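Local coordinates for RNA-dependent RNA Polymerase (Bombyx mori cytoplasmic polyhedrosis virus, PDB 6TZ0), which polymerises RNA on an RNA template as the transcriptase and replicase of a double-stranded RNA virus, at residues His41-Asn46 with Glu148-Ile153; Asp59-Gln64 with Gln325-Asn330; Met231-His236 with Leu306-Phe311; Met338-Thr343 with Ala736-Leu741. All blocks are in the same frame, centred on the assembly; numbering follows the deposited sequence.

Contact 1 (His41-Asn46 with Glu148-Ile153); sequences HDFLFN and ELCAVI
Cys150 SG is the atom on which Leu44 converges: the sulphur lies 3.7 Å from Leu44 CD1 and almost as near to CG, with CD2 a little farther off. The sulphur therefore sits against the fork of the leucine, not at one methyl tip. Chi1 of -67° sets Leu44 CG anti to the carbonyl carbon, and from there the two methyls part to different neighbours on helix 145-160. CD1 reaches Leu149 CD2 at 4.2 Å, while CD2 approaches Ile153 CG1 at 4.0 Å. Leu44 thereby touches Leu149, Cys150 and Ile153.

Phe43, the residue before it, meets the same helix through its ring. Its CG is anti to the backbone N (chi1 180°), and the ring atom CE2 comes to 3.7 Å from Ile153 CG2, an oblique approach. The same CE2 lies 4.0 Å from Cys150 O. The two branches of Ile153 are divided accordingly, CG1 to the leucine and CG2 to the phenylalanine.

Leu149 also packs on Val207 and Cys210 of helix 206-218, which ties the contact to a third helix. Arg37 and Arg147, which bind ATP when it is present, are close by; the side chain of Cys150 is about 5 Å from that of Arg147. The side-chain contacts between the segments are apolar, so helix 37-44 is held against helix 145-160 by shape and burial, beside a polar nucleotide site.

Contact 2 (Asp59-Gln64 with Gln325-Asn330); sequences DSNGNQ and QNDVAN
Asn61 offers both ends of its carboxamide to helix 325-339. Its OD1 accepts a hydrogen bond from Asn330 ND2 at 2.6 Å, the donor lying in the carbonyl plane and the N-H pointing at the oxygen with an angle of 151°. Its ND2 donates to Asp327 O at 3.0 Å, arriving on a lone pair of that backbone carbonyl, although the oxygen is tilted 16° from the amide plane of Asn61. Both bonds act on one flat group and so fix its rotation, and the two amide planes of Asn61 and Asn330 stand 50° apart.

The amide is presented by a type I beta turn, Asp59 to Gly62, in the connection between strands 54-58 and 64-68. Within it Asp59 OD1 accepts a weak bond from Asn61 N at 3.2 Å, the pattern of an Asx turn, and a further one from Asn63 N that is modelled too short for its length to be trusted. Asp59 OD2 is bonded to Tyr331 OH, which links the turn to the same helix a second time.

Asp327 OD1 comes to 3.3 Å from Asn61 OD1, two acceptors side by side. The other carboxylate oxygen, OD2, is held by the backbone N atoms of Lys323 and Thr324, just ahead of the helix.

Outside this polar centre, Ser60 CB lies 4.2 Å from Asn330 CB, while Ser60 OG turns to Glu226 and the carbonyl of Ile221.

Contact 3 (Met231-His236 with Leu306-Phe311); sequences MNHFLH and LLYPEF
His236 lies flat on Tyr308 in an offset stack, the ring centroids 4.4 Å apart and the planes inclined by 25°. Atom by atom, Tyr308 CD1 sits over the centre of the imidazole, whereas the histidine is shifted toward the rim of the phenol. The shift brings His236 CB over that same face of Tyr308, 4.0 Å from its centroid, as a CH-pi contact. Chi1 of 178° puts Tyr308 CG anti to the backbone N, on the side of helix 224-237. The opposite face of the phenol is approached by Glu310 N.

His233, one turn earlier, shares that extended first torsion and slides past Tyr308 in the opposite direction. Tyr308 CB meets its ring at the edge, 3.7 Å from ND1. The face of the imidazole is given to Phe311, with centroids 4.7 Å apart and planes at 23°; Phe311 CD2 is the atom above it, toward the rim.

Glu310, its chain extended, brings the carboxylate to Asn232 ND2, but both bonds are weak, with OE1 at 3.3 Å and OE2 at 3.4 Å. The firmer partners of that amide are Tyr170 OH and Thr70 N on OD1 and Thr68 O on ND2.

Tyr308 occupies the N-cap position of helix 309-320, with Pro309 in the first turn. The contact is helix-to-helix packing at an N-terminus: Asn232, His233 and His236, an i, i+1, i+4 set on one side of helix 224-237, receive the beginning of helix 309-320 in the N-terminal region of the polymerase.

Contact 4 (Met338-Thr343 with Ala736-Leu741); sequences MTNDGT and ADRISL
Asn340 and Asp737 lie alongside each other and run in opposite directions, with the amide and carboxylate planes 33° apart. In both, CG is anti to the backbone N (chi1 -168° for Asn340, -153° for Asp737). Asn340 ND2 ends next to Asp737 O, but the modelled separation is too short and the angle too poor to claim a bond. Asp737 OD2 lies 2.9 Å from Asn340 O, a pairing of two acceptors that is not a bond, and OD1 lies 3.9 Å from Gly342 N. Arg738, its chain bent at chi2 and chi3, adds the contact of its CD with Asn340 ND2 at 3.8 Å.

The other end of the Asn340 amide faces its own loop. OD1 takes weak bonds from Asp341 N at 2.7 Å and Gly342 N at 3.3 Å, the second closing an Asx turn as the chain leaves helix 325-339. Beyond it, Gly342 CA approaches Ser740 CA to 5.2 Å, and Gly342 O is 3.2 Å from Ser740 OG, a hydroxyl bonded to Thr743 OG1. The carboxylate of Asp341 is bonded to Lys246, Tyr242 and Thr209.

Loop thus meets loop: the exit of helix 325-339 abuts the connection between strand 732-733 and helix 754-766, at the margin of the catalytic centre, with the side chain of Arg738 about 9 Å from that of magnesium-binding Asp681.

How the contacts relate
Helix 325-339 connects contact 2, at its first turns, with contact 4, at its exit; their centres are 20 Å apart. Contact 3 uses helix 309-320, which directly precedes that helix in the chain. Contacts 3 and 4 touch: Phe311 CE1 packs at 3.6 Å on Met338 SD, and Phe234 CZ comes to 3.3 Å from Met338 O. Contact 1 lies beside the ATP-binding arginines and touches none of the others; its nearest atoms are about 5 Å from contact 4 and about 17 Å from contact 2. Helix 206-218 bridges contacts 1, 3 and 4, being touched by Leu149, Phe234 and Asp737. Contact 4 comes nearer the magnesium-binding aspartates, the side chain of Arg738 about 11 Å from that of Asp547.

Contact 1 (His41-Asn46 with Glu148-Ile153)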
# COMPACT_ATOMS: atom_id res chain seq x y z
N HIS A 41 -3.97 -39.48 15.58
CA HIS A 41 -5.35 -39.95 15.53
C HIS A 41 -5.74 -40.65 16.82
O HIS A 41 -6.90 -40.57 17.24
CB HIS A 41 -5.56 -40.88 14.34
CG HIS A 41 -6.99 -41.23 14.09
ND1 HIS A 41 -7.63 -42.25 14.75
CD2 HIS A 41 -7.91 -40.69 13.25
CE1 HIS A 41 -8.88 -42.32 14.34
NE2 HIS A 41 -9.08 -41.39 13.43
N ASP A 42 -4.80 -41.33 17.48
CA ASP A 42 -5.08 -41.97 18.75
C ASP A 42 -5.28 -40.95 19.87
O ASP A 42 -6.15 -41.12 20.73
CB ASP A 42 -3.95 -42.93 19.10
CG ASP A 42 -4.31 -43.92 20.19
OD1 ASP A 42 -5.48 -43.93 20.64
OD2 ASP A 42 -3.42 -44.67 20.62
N PHE A 43 -4.48 -39.88 19.86
CA PHE A 43 -4.56 -38.86 20.89
C PHE A 43 -5.82 -38.02 20.74
O PHE A 43 -6.49 -37.71 21.73
CB PHE A 43 -3.32 -37.98 20.84
CG PHE A 43 -3.30 -36.89 21.87
CD1 PHE A 43 -3.04 -37.17 23.20
CD2 PHE A 43 -3.52 -35.57 21.50
CE1 PHE A 43 -3.02 -36.17 24.14
CE2 PHE A 43 -3.50 -34.56 22.44
CZ PHE A 43 -3.25 -34.87 23.76
N LEU A 44 -6.15 -37.63 19.51
CA LEU A 44 -7.31 -36.78 19.31
C LEU A 44 -8.62 -37.54 19.39
O LEU A 44 -9.66 -36.92 19.65
CB LEU A 44 -7.21 -36.06 17.96
CG LEU A 44 -6.09 -35.03 17.81
CD1 LEU A 44 -6.01 -34.53 16.39
CD2 LEU A 44 -6.31 -33.87 18.75
N PHE A 45 -8.60 -38.85 19.18
CA PHE A 45 -9.83 -39.64 19.08
C PHE A 45 -9.72 -40.90 19.91
O PHE A 45 -9.99 -42.01 19.44
CB PHE A 45 -10.14 -39.99 17.63
CG PHE A 45 -10.18 -38.80 16.73
CD1 PHE A 45 -11.18 -37.85 16.86
CD2 PHE A 45 -9.24 -38.65 15.73
CE1 PHE A 45 -11.21 -36.76 16.03
CE2 PHE A 45 -9.27 -37.55 14.90
CZ PHE A 45 -10.26 -36.61 15.04
N ASN A 46 -9.31 -40.75 21.16
CA ASN A 46 -9.27 -41.88 22.08
C ASN A 46 -10.70 -42.32 22.43
O ASN A 46 -11.65 -41.54 22.34
CB ASN A 46 -8.51 -41.49 23.35
CG ASN A 46 -8.14 -42.69 24.21
OD1 ASN A 46 -8.41 -43.83 23.85
ND2 ASN A 46 -7.52 -42.42 25.35
N GLU A 148 -1.23 -28.78 14.84
CA GLU A 148 -1.61 -27.59 15.59
C GLU A 148 -2.78 -27.88 16.52
O GLU A 148 -2.81 -27.40 17.67
CB GLU A 148 -1.94 -26.46 14.62
CG GLU A 148 -0.75 -26.02 13.80
CD GLU A 148 -1.06 -24.87 12.87
OE1 GLU A 148 -2.24 -24.47 12.78
OE2 GLU A 148 -0.13 -24.36 12.22
N LEU A 149 -3.75 -28.68 16.06
CA LEU A 149 -4.84 -29.09 16.94
C LEU A 149 -4.33 -29.99 18.07
O LEU A 149 -4.81 -29.89 19.21
CB LEU A 149 -5.93 -29.78 16.13
CG LEU A 149 -7.21 -30.14 16.89
CD1 LEU A 149 -7.88 -28.89 17.41
CD2 LEU A 149 -8.17 -30.92 16.02
N CYS A 150 -3.34 -30.84 17.79
CA CYS A 150 -2.70 -31.64 18.84
C CYS A 150 -1.99 -30.76 19.86
O CYS A 150 -2.01 -31.07 21.05
CB CYS A 150 -1.72 -32.64 18.23
SG CYS A 150 -2.45 -34.07 17.44
N ALA A 151 -1.38 -29.66 19.41
CA ALA A 151 -0.72 -28.74 20.33
C ALA A 151 -1.72 -28.07 21.26
O ALA A 151 -1.49 -27.98 22.47
CB ALA A 151 0.08 -27.70 19.56
N VAL A 152 -2.86 -27.63 20.71
CA VAL A 152 -3.89 -26.98 21.52
C VAL A 152 -4.49 -27.96 22.54
O VAL A 152 -4.62 -27.64 23.73
CB VAL A 152 -4.98 -26.37 20.63
CG1 VAL A 152 -6.11 -25.81 21.45
CG2 VAL A 152 -4.40 -25.28 19.78
N ILE A 153 -4.82 -29.17 22.09
CA ILE A 153 -5.43 -30.16 22.97
C ILE A 153 -4.44 -30.65 24.03
O ILE A 153 -4.82 -30.85 25.20
CB ILE A 153 -6.01 -31.32 22.13
CG1 ILE A 153 -7.16 -30.81 21.25
CG2 ILE A 153 -6.50 -32.46 22.98
CD1 ILE A 153 -8.31 -30.23 22.01

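Contact 2 (Asp59-Gln64 with Gln325-Asn330)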
# COMPACT_ATOMS: atom_id res chain seq x y z
N ASP A 59 -19.00 -18.25 34.21
CA ASP A 59 -18.73 -17.40 33.06
C ASP A 59 -17.39 -16.70 33.26
O ASP A 59 -16.58 -17.09 34.11
CB ASP A 59 -19.90 -16.44 32.82
CG ASP A 59 -20.17 -15.49 33.98
OD1 ASP A 59 -19.54 -15.61 35.05
OD2 ASP A 59 -21.04 -14.62 33.83
N SER A 60 -17.13 -15.65 32.47
CA SER A 60 -15.89 -14.90 32.60
C SER A 60 -15.83 -14.08 33.88
O SER A 60 -14.74 -13.65 34.28
CB SER A 60 -15.70 -13.98 31.40
OG SER A 60 -15.53 -14.72 30.22
N ASN A 61 -16.96 -13.84 34.54
CA ASN A 61 -17.00 -13.04 35.75
C ASN A 61 -17.50 -13.83 36.95
O ASN A 61 -17.84 -13.23 37.98
CB ASN A 61 -17.83 -11.78 35.53
CG ASN A 61 -17.09 -10.74 34.71
OD1 ASN A 61 -15.94 -10.43 35.00
ND2 ASN A 61 -17.73 -10.23 33.68
N GLY A 62 -17.55 -15.15 36.85
CA GLY A 62 -17.81 -16.00 38.00
C GLY A 62 -19.25 -16.32 38.29
O GLY A 62 -19.56 -16.74 39.41
N ASN A 63 -20.16 -16.13 37.34
CA ASN A 63 -21.56 -16.44 37.53
C ASN A 63 -21.89 -17.77 36.86
O ASN A 63 -21.36 -18.08 35.79
CB ASN A 63 -22.44 -15.33 36.96
CG ASN A 63 -22.17 -13.99 37.62
OD1 ASN A 63 -21.68 -13.07 36.97
ND2 ASN A 63 -22.48 -13.88 38.90
N GLN A 64 -22.79 -18.53 37.47
CA GLN A 64 -23.08 -19.88 37.00
C GLN A 64 -23.88 -19.86 35.71
O GLN A 64 -24.90 -19.17 35.61
CB GLN A 64 -23.85 -20.66 38.07
CG GLN A 64 -23.03 -20.99 39.29
CD GLN A 64 -21.94 -22.00 38.99
OE1 GLN A 64 -22.16 -22.95 38.24
NE2 GLN A 64 -20.77 -21.80 39.57
N GLN A 325 -16.78 -1.85 35.82
CA GLN A 325 -16.28 -1.69 34.46
C GLN A 325 -15.52 -2.93 34.01
O GLN A 325 -15.52 -3.27 32.82
CB GLN A 325 -15.40 -0.45 34.38
CG GLN A 325 -14.92 -0.08 32.99
CD GLN A 325 -13.97 1.08 33.01
OE1 GLN A 325 -13.65 1.60 34.07
NE2 GLN A 325 -13.47 1.46 31.86
N ASN A 326 -14.88 -3.63 34.95
CA ASN A 326 -14.13 -4.83 34.61
C ASN A 326 -15.06 -5.96 34.20
O ASN A 326 -14.66 -6.82 33.41
CB ASN A 326 -13.26 -5.27 35.78
CG ASN A 326 -12.23 -4.23 36.15
OD1 ASN A 326 -11.81 -3.45 35.30
ND2 ASN A 326 -11.80 -4.25 37.40
N ASP A 327 -16.30 -5.95 34.69
CA ASP A 327 -17.28 -6.94 34.27
C ASP A 327 -17.62 -6.78 32.80
O ASP A 327 -17.66 -7.76 32.04
CB ASP A 327 -18.54 -6.83 35.12
CG ASP A 327 -18.31 -7.25 36.54
OD1 ASP A 327 -17.34 -7.99 36.79
OD2 ASP A 327 -19.12 -6.88 37.41
N VAL A 328 -17.84 -5.54 32.37
CA VAL A 328 -18.14 -5.24 30.98
C VAL A 328 -16.93 -5.54 30.11
O VAL A 328 -17.08 -6.05 28.99
CB VAL A 328 -18.60 -3.78 30.84
CG1 VAL A 328 -19.01 -3.46 29.42
CG2 VAL A 328 -19.73 -3.52 31.80
N ALA A 329 -15.72 -5.30 30.62
CA ALA A 329 -14.51 -5.61 29.88
C ALA A 329 -14.34 -7.11 29.67
O ALA A 329 -13.98 -7.55 28.57
CB ALA A 329 -13.29 -5.05 30.61
N ASN A 330 -14.65 -7.91 30.69
CA ASN A 330 -14.50 -9.36 30.58
C ASN A 330 -15.53 -9.96 29.64
O ASN A 330 -15.19 -10.79 28.79
CB ASN A 330 -14.59 -10.00 31.96
CG ASN A 330 -13.44 -9.61 32.86
OD1 ASN A 330 -12.30 -9.51 32.43
ND2 ASN A 330 -13.74 -9.39 34.14

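Contact 3 (Met231-His236 with Leu306-Phe311)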
# COMPACT_ATOMS: atom_id res chain seq x y z
N MET A 231 -18.69 -22.26 20.22
CA MET A 231 -18.71 -23.28 19.17
C MET A 231 -20.11 -23.49 18.60
O MET A 231 -20.26 -23.74 17.40
CB MET A 231 -18.14 -24.60 19.69
CG MET A 231 -16.65 -24.56 19.95
SD MET A 231 -15.71 -24.16 18.48
CE MET A 231 -16.03 -25.58 17.44
N ASN A 232 -21.14 -23.38 19.45
CA ASN A 232 -22.51 -23.47 18.95
C ASN A 232 -22.83 -22.31 18.02
O ASN A 232 -23.49 -22.50 16.99
CB ASN A 232 -23.52 -23.49 20.10
CG ASN A 232 -23.43 -24.74 20.93
OD1 ASN A 232 -23.14 -25.81 20.43
ND2 ASN A 232 -23.75 -24.61 22.21
N HIS A 233 -22.35 -21.11 18.35
CA HIS A 233 -22.58 -19.96 17.47
C HIS A 233 -21.82 -20.09 16.16
O HIS A 233 -22.33 -19.69 15.10
CB HIS A 233 -22.22 -18.67 18.20
CG HIS A 233 -22.45 -17.43 17.38
ND1 HIS A 233 -23.71 -17.03 16.99
CD2 HIS A 233 -21.60 -16.49 16.92
CE1 HIS A 233 -23.61 -15.91 16.29
NE2 HIS A 233 -22.34 -15.56 16.24
N PHE A 234 -20.60 -20.64 16.19
CA PHE A 234 -19.86 -20.79 14.94
C PHE A 234 -20.50 -21.83 14.02
O PHE A 234 -20.58 -21.62 12.80
CB PHE A 234 -18.39 -21.15 15.18
CG PHE A 234 -17.56 -20.04 15.76
CD1 PHE A 234 -17.44 -18.83 15.10
CD2 PHE A 234 -16.80 -20.24 16.89
CE1 PHE A 234 -16.65 -17.82 15.61
CE2 PHE A 234 -16.01 -19.24 17.41
CZ PHE A 234 -15.93 -18.02 16.77
N LEU A 235 -21.00 -22.93 14.59
CA LEU A 235 -21.71 -23.91 13.76
C LEU A 235 -23.05 -23.37 13.25
O LEU A 235 -23.46 -23.70 12.13
CB LEU A 235 -21.89 -25.20 14.55
CG LEU A 235 -20.55 -25.87 14.86
CD1 LEU A 235 -20.73 -27.02 15.81
CD2 LEU A 235 -19.87 -26.31 13.58
N HIS A 236 -23.71 -22.52 14.04
CA HIS A 236 -24.92 -21.85 13.55
C HIS A 236 -24.62 -20.92 12.39
O HIS A 236 -25.42 -20.81 11.45
CB HIS A 236 -25.59 -21.06 14.67
CG HIS A 236 -26.74 -20.24 14.20
ND1 HIS A 236 -27.97 -20.79 13.88
CD2 HIS A 236 -26.85 -18.92 13.93
CE1 HIS A 236 -28.78 -19.84 13.47
NE2 HIS A 236 -28.13 -18.70 13.49
N LEU A 306 -31.59 -10.59 14.57
CA LEU A 306 -30.47 -11.11 13.80
C LEU A 306 -29.71 -12.25 14.48
O LEU A 306 -29.28 -13.18 13.79
CB LEU A 306 -29.48 -9.99 13.47
CG LEU A 306 -29.52 -9.34 12.09
CD1 LEU A 306 -29.08 -10.36 11.07
CD2 LEU A 306 -30.89 -8.84 11.72
N LEU A 307 -29.50 -12.21 15.78
CA LEU A 307 -28.53 -13.11 16.36
C LEU A 307 -29.13 -14.46 16.74
O LEU A 307 -30.34 -14.62 16.91
CB LEU A 307 -27.86 -12.50 17.59
CG LEU A 307 -26.88 -11.36 17.32
CD1 LEU A 307 -26.35 -10.86 18.61
CD2 LEU A 307 -25.75 -11.85 16.46
N TYR A 308 -28.24 -15.44 16.84
CA TYR A 308 -28.57 -16.75 17.38
C TYR A 308 -28.95 -16.61 18.85
O TYR A 308 -28.20 -16.01 19.62
CB TYR A 308 -27.36 -17.66 17.19
CG TYR A 308 -27.46 -19.07 17.71
CD1 TYR A 308 -28.37 -19.97 17.18
CD2 TYR A 308 -26.57 -19.53 18.66
CE1 TYR A 308 -28.44 -21.26 17.63
CE2 TYR A 308 -26.62 -20.82 19.12
CZ TYR A 308 -27.55 -21.69 18.60
OH TYR A 308 -27.60 -22.98 19.07
N PRO A 309 -30.11 -17.15 19.27
CA PRO A 309 -30.67 -16.77 20.58
C PRO A 309 -29.89 -17.27 21.79
O PRO A 309 -30.09 -16.73 22.88
CB PRO A 309 -32.08 -17.36 20.54
CG PRO A 309 -32.01 -18.44 19.54
CD PRO A 309 -31.05 -17.98 18.50
N GLU A 310 -29.01 -18.26 21.64
CA GLU A 310 -28.12 -18.59 22.75
C GLU A 310 -27.08 -17.50 22.96
O GLU A 310 -26.80 -17.09 24.09
CB GLU A 310 -27.44 -19.93 22.48
CG GLU A 310 -26.56 -20.43 23.62
CD GLU A 310 -25.87 -21.74 23.28
OE1 GLU A 310 -26.01 -22.21 22.14
OE2 GLU A 310 -25.19 -22.29 24.16
N PHE A 311 -26.52 -16.99 21.87
CA PHE A 311 -25.57 -15.89 21.95
C PHE A 311 -26.26 -14.59 22.35
O PHE A 311 -25.70 -13.78 23.10
CB PHE A 311 -24.84 -15.77 20.61
CG PHE A 311 -23.81 -14.69 20.57
CD1 PHE A 311 -22.68 -14.77 21.37
CD2 PHE A 311 -23.93 -13.63 19.69
CE1 PHE A 311 -21.73 -13.79 21.33
CE2 PHE A 311 -22.97 -12.66 19.64
CZ PHE A 311 -21.87 -12.73 20.47

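Contact 4 (Met338-Thr343 with Ala736-Leu741)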
# COMPACT_ATOMS: atom_id res chain seq x y z
N MET A 338 -16.08 -14.84 20.80
CA MET A 338 -17.22 -15.57 20.27
C MET A 338 -17.58 -15.16 18.85
O MET A 338 -18.18 -15.96 18.12
CB MET A 338 -18.44 -15.38 21.16
CG MET A 338 -18.35 -16.11 22.47
SD MET A 338 -19.73 -15.82 23.58
CE MET A 338 -19.16 -16.71 25.01
N THR A 339 -17.25 -13.94 18.43
CA THR A 339 -17.60 -13.52 17.08
C THR A 339 -16.44 -13.57 16.09
O THR A 339 -16.66 -13.80 14.91
CB THR A 339 -18.19 -12.10 17.10
OG1 THR A 339 -17.30 -11.23 17.79
CG2 THR A 339 -19.54 -12.08 17.77
N ASN A 340 -15.21 -13.34 16.55
CA ASN A 340 -14.06 -13.43 15.66
C ASN A 340 -13.49 -14.84 15.70
O ASN A 340 -13.52 -15.52 16.73
CB ASN A 340 -12.98 -12.42 16.05
CG ASN A 340 -11.89 -12.27 14.99
OD1 ASN A 340 -11.93 -12.91 13.94
ND2 ASN A 340 -10.91 -11.42 15.27
N ASP A 341 -12.97 -15.27 14.56
CA ASP A 341 -12.55 -16.65 14.35
C ASP A 341 -11.05 -16.84 14.38
O ASP A 341 -10.58 -17.94 14.66
CB ASP A 341 -13.06 -17.12 12.99
CG ASP A 341 -13.10 -18.61 12.85
OD1 ASP A 341 -12.89 -19.32 13.85
OD2 ASP A 341 -13.34 -19.08 11.73
N GLY A 342 -10.27 -15.80 14.08
CA GLY A 342 -8.84 -15.91 14.00
C GLY A 342 -8.32 -16.20 12.61
O GLY A 342 -7.24 -15.71 12.26
N THR A 343 -9.05 -16.95 11.80
CA THR A 343 -8.59 -17.29 10.46
C THR A 343 -8.62 -16.07 9.55
O THR A 343 -9.41 -15.14 9.74
CB THR A 343 -9.46 -18.38 9.84
OG1 THR A 343 -10.79 -17.88 9.65
CG2 THR A 343 -9.52 -19.57 10.75
N ALA A 736 -7.38 -9.37 21.65
CA ALA A 736 -6.55 -10.56 21.55
C ALA A 736 -6.95 -11.46 20.38
O ALA A 736 -6.15 -12.31 19.98
CB ALA A 736 -6.61 -11.38 22.83
N ASP A 737 -8.14 -11.29 19.84
CA ASP A 737 -8.61 -12.16 18.77
C ASP A 737 -8.29 -11.58 17.39
O ASP A 737 -8.86 -12.02 16.39
CB ASP A 737 -10.10 -12.42 18.94
CG ASP A 737 -10.53 -13.75 18.34
OD1 ASP A 737 -9.69 -14.43 17.72
OD2 ASP A 737 -11.70 -14.13 18.52
N ARG A 738 -7.40 -10.60 17.33
CA ARG A 738 -6.88 -10.08 16.08
C ARG A 738 -5.51 -10.64 15.75
O ARG A 738 -4.96 -10.33 14.69
CB ARG A 738 -6.81 -8.55 16.14
CG ARG A 738 -8.16 -7.91 16.36
CD ARG A 738 -9.03 -8.12 15.15
NE ARG A 738 -8.46 -7.46 13.98
CZ ARG A 738 -8.76 -6.23 13.60
NH1 ARG A 738 -8.19 -5.71 12.53
NH2 ARG A 738 -9.66 -5.53 14.28
N ILE A 739 -4.96 -11.46 16.64
CA ILE A 739 -3.67 -12.10 16.44
C ILE A 739 -3.91 -13.59 16.31
O ILE A 739 -4.47 -14.22 17.22
CB ILE A 739 -2.71 -11.80 17.60
CG1 ILE A 739 -2.45 -10.30 17.66
CG2 ILE A 739 -1.42 -12.58 17.45
CD1 ILE A 739 -1.84 -9.88 18.93
N SER A 740 -3.48 -14.17 15.20
CA SER A 740 -3.72 -15.58 14.91
C SER A 740 -2.41 -16.32 15.06
O SER A 740 -1.47 -16.12 14.28
CB SER A 740 -4.28 -15.76 13.51
OG SER A 740 -4.57 -17.13 13.27
N LEU A 741 -2.34 -17.19 16.06
CA LEU A 741 -1.18 -18.04 16.25
C LEU A 741 -1.14 -19.22 15.29
O LEU A 741 -0.17 -19.98 15.32
CB LEU A 741 -1.15 -18.57 17.69
CG LEU A 741 -1.00 -17.58 18.84
CD1 LEU A 741 -1.12 -18.30 20.16
CD2 LEU A 741 0.33 -16.87 18.74